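PDB 3H9W: diguanylate cyclase with PAS/PAC sensor from Marinobacter aquaeolei, which probably makes the second messenger cyclic di-GMP from two GTP molecules, this chain being its N-terminal PAS sensor domain. Local coordinates for residues Thr42-Pro46 with Glu47-Trp51. Numbering follows the deposited sequence.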
ATOM      1  N   THR A  42      -9.622  15.643   9.900  1.00 27.81           N
ATOM      2  CA  THR A  42      -9.312  16.738  10.810  1.00 26.48           C
ATOM      3  C   THR A  42      -7.815  16.994  10.943  1.00 27.43           C
ATOM      4  O   THR A  42      -7.375  18.140  10.964  1.00 26.21           O
ATOM      5  CB  THR A  42      -9.909  16.464  12.204  1.00 32.56           C
ATOM      6  OG1 THR A  42     -11.340  16.506  12.119  1.00 26.62           O
ATOM      7  CG2 THR A  42      -9.431  17.498  13.216  1.00 33.31           C
ATOM      8  N   ARG A  43      -7.039  15.920  11.022  1.00 26.57           N
ATOM      9  CA  ARG A  43      -5.590  16.016  11.185  1.00 22.19           C
ATOM     10  C   ARG A  43      -4.901  16.245   9.846  1.00 26.23           C
ATOM     11  O   ARG A  43      -4.042  15.469   9.420  1.00 23.22           O
ATOM     12  CB  ARG A  43      -5.093  14.735  11.850  1.00 21.02           C
ATOM     13  CG  ARG A  43      -5.730  14.553  13.217  1.00 19.82           C
ATOM     14  CD  ARG A  43      -5.538  13.162  13.799  1.00 27.08           C
ATOM     15  NE  ARG A  43      -6.251  13.057  15.070  1.00 25.08           N
ATOM     16  CZ  ARG A  43      -6.289  11.966  15.825  1.00 30.69           C
ATOM     17  NH1 ARG A  43      -5.651  10.865  15.445  1.00 22.90           N
ATOM     18  NH2 ARG A  43      -6.967  11.981  16.968  1.00 35.27           N
HETATM   19  N   MSE A  44      -5.269  17.345   9.202  1.00 24.14           N
HETATM   20  CA  MSE A  44      -4.743  17.680   7.894  1.00 22.71           C
HETATM   21  C   MSE A  44      -4.663  19.196   7.735  1.00 25.09           C
HETATM   22  O   MSE A  44      -5.407  19.938   8.376  1.00 26.87           O
HETATM   23  CB  MSE A  44      -5.681  17.085   6.841  1.00 26.04           C
HETATM   24  CG  MSE A  44      -5.179  17.108   5.422  1.00 26.46           C
HETATM   25 SE   MSE A  44      -6.542  16.384   4.263  1.00 35.28          SE
HETATM   26  CE  MSE A  44      -6.481  14.524   4.839  1.00 26.77           C
ATOM     27  N   HIS A  45      -3.753  19.647   6.881  1.00 22.89           N
ATOM     28  CA  HIS A  45      -3.571  21.073   6.613  1.00 28.66           C
ATOM     29  C   HIS A  45      -4.883  21.640   6.059  1.00 31.24           C
ATOM     30  O   HIS A  45      -5.564  20.984   5.269  1.00 25.18           O
ATOM     31  CB  HIS A  45      -2.441  21.243   5.602  1.00 25.27           C
ATOM     32  CG  HIS A  45      -2.000  22.660   5.414  1.00 29.79           C
ATOM     33  ND1 HIS A  45      -2.788  23.610   4.804  1.00 27.12           N
ATOM     34  CD2 HIS A  45      -0.847  23.284   5.751  1.00 28.50           C
ATOM     35  CE1 HIS A  45      -2.139  24.761   4.771  1.00 36.15           C
ATOM     36  NE2 HIS A  45      -0.959  24.591   5.339  1.00 31.91           N
ATOM     37  N   PRO A  46      -5.261  22.868   6.470  1.00 30.19           N
ATOM     38  CA  PRO A  46      -6.505  23.480   5.991  1.00 27.02           C
ATOM     39  C   PRO A  46      -6.655  23.612   4.473  1.00 27.70           C
ATOM     40  O   PRO A  46      -7.756  23.462   3.948  1.00 33.22           O
ATOM     41  CB  PRO A  46      -6.525  24.843   6.705  1.00 34.36           C
ATOM     42  CG  PRO A  46      -5.073  25.136   6.940  1.00 36.58           C
ATOM     43  CD  PRO A  46      -4.544  23.785   7.375  1.00 32.96           C
ATOM     44  N   GLU A  47      -5.562  23.885   3.769  1.00 25.39           N
ATOM     45  CA  GLU A  47      -5.635  24.029   2.321  1.00 26.39           C
ATOM     46  C   GLU A  47      -5.734  22.674   1.625  1.00 26.81           C
ATOM     47  O   GLU A  47      -6.084  22.595   0.447  1.00 25.46           O
ATOM     48  CB  GLU A  47      -4.424  24.806   1.786  1.00 28.03           C
ATOM     49  CG  GLU A  47      -4.306  26.227   2.350  1.00 32.72           C
ATOM     50  CD  GLU A  47      -3.310  27.089   1.597  1.00 35.90           C
ATOM     51  OE1 GLU A  47      -2.364  26.536   0.993  1.00 51.51           O
ATOM     52  OE2 GLU A  47      -3.458  28.328   1.621  1.00 41.60           O
ATOM     53  N   ASP A  48      -5.418  21.607   2.352  1.00 27.01           N
ATOM     54  CA  ASP A  48      -5.499  20.273   1.781  1.00 19.78           C
ATOM     55  C   ASP A  48      -6.865  19.669   2.077  1.00 25.18           C
ATOM     56  O   ASP A  48      -7.417  18.919   1.265  1.00 23.30           O
ATOM     57  CB  ASP A  48      -4.368  19.384   2.313  1.00 18.24           C
ATOM     58  CG  ASP A  48      -3.052  19.666   1.630  1.00 23.61           C
ATOM     59  OD1 ASP A  48      -3.071  19.933   0.403  1.00 27.93           O
ATOM     60  OD2 ASP A  48      -1.993  19.607   2.289  1.00 25.97           O
ATOM     61  N   GLN A  49      -7.425  20.004   3.234  1.00 25.18           N
ATOM     62  CA  GLN A  49      -8.743  19.493   3.587  1.00 22.28           C
ATOM     63  C   GLN A  49      -9.700  19.982   2.510  1.00 21.07           C
ATOM     64  O   GLN A  49     -10.715  19.356   2.244  1.00 29.42           O
ATOM     65  CB  GLN A  49      -9.189  20.040   4.944  1.00 25.01           C
ATOM     66  CG  GLN A  49      -8.261  19.723   6.101  1.00 28.00           C
ATOM     67  CD  GLN A  49      -8.686  20.433   7.373  1.00 42.99           C
ATOM     68  OE1 GLN A  49      -8.857  21.654   7.384  1.00 39.46           O
ATOM     69  NE2 GLN A  49      -8.857  19.677   8.451  1.00 35.65           N
ATOM     70  N   GLU A  50      -9.344  21.108   1.891  1.00 33.89           N
ATOM     71  CA  GLU A  50     -10.147  21.738   0.842  1.00 42.37           C
ATOM     72  C   GLU A  50     -10.323  20.917  -0.435  1.00 47.50           C
ATOM     73  O   GLU A  50     -11.154  21.260  -1.282  1.00 50.45           O
ATOM     74  CB  GLU A  50      -9.551  23.104   0.474  1.00 41.49           C
ATOM     75  CG  GLU A  50     -10.036  24.263   1.346  1.00 46.44           C
ATOM     76  CD  GLU A  50      -9.292  25.571   1.089  1.00 47.39           C
ATOM     77  OE1 GLU A  50      -8.994  25.885  -0.084  1.00 40.62           O
ATOM     78  OE2 GLU A  50      -9.017  26.296   2.069  1.00 54.96           O
ATOM     79  N   TRP A  51      -9.563  19.834  -0.586  1.00 40.64           N
ATOM     80  CA  TRP A  51      -9.683  19.032  -1.800  1.00 30.00           C
ATOM     81  C   TRP A  51      -9.511  17.532  -1.607  1.00 24.39           C
ATOM     82  O   TRP A  51     -10.154  16.737  -2.293  1.00 19.80           O
ATOM     83  CB  TRP A  51      -8.674  19.520  -2.845  1.00 31.27           C
ATOM     84  CG  TRP A  51      -7.241  19.171  -2.552  1.00 20.74           C
ATOM     85  CD1 TRP A  51      -6.322  19.929  -1.876  1.00 19.91           C
ATOM     86  CD2 TRP A  51      -6.561  17.969  -2.940  1.00 20.91           C
ATOM     87  NE1 TRP A  51      -5.108  19.272  -1.827  1.00 23.36           N
ATOM     88  CE2 TRP A  51      -5.229  18.068  -2.473  1.00 24.91           C
ATOM     89  CE3 TRP A  51      -6.949  16.820  -3.641  1.00 18.94           C
ATOM     90  CZ2 TRP A  51      -4.285  17.057  -2.681  1.00 19.97           C
ATOM     91  CZ3 TRP A  51      -6.008  15.813  -3.850  1.00 19.85           C
ATOM     92  CH2 TRP A  51      -4.689  15.941  -3.370  1.00 21.70           C
TER
HETATM   93  O   HOH W   1     -10.352  23.538   5.571  1.00 47.03           O
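H45 O takes two backbone N-H groups from the start of helix 46-61. Q49 N sits 2.9 Å from H45 O, nearly in line with the C=O bond, whereas D48 N comes in at 3.0 Å from above the carbonyl plane, with its N-H bent to 140°. The imidazole of the same residue serves the amide one residue earlier than D48: with CG anti to the backbone N (chi1 -170°), H45 ND1 swings round to accept from E47 N at 3.0 Å, the donor lying in the ring plane. H45 stands at the N-cap position, and this is its capping bond; since ND1 is the acceptor it should carry no proton. The E47 side chain runs alongside the ring, its CG 3.6 Å from H45 CE1. With alanine at the H45 position, E47 N would probably lose its capping acceptor and the E47 methylenes the ring they lie against.

Q49 reaches back along the loop, where NE2 bonds to A41 O in the preceding helix. Q49 OE1 lies 3.3 Å from P46 CA and shares a water with P46 O. On the inner side, the selenomethionine M44 slides past Q49 in the opposite direction; its CG is anti to the backbone N (chi1 -169°) and the chain runs straight on to SE, which lays M44 SE 3.9 Å from Q49 CA. D48 is fixed at both carboxylate oxygens: D48 OD1 accepts W51 NE1 at 3.1 Å on its anti side, while OD2 forms a salt bridge to R71. The whole is a side-chain N-cap where the short loop after helix 37-42 leads into helix 46-61 of the PAS fold, beside strand 66-73, an outermost strand of the sheet within this chain.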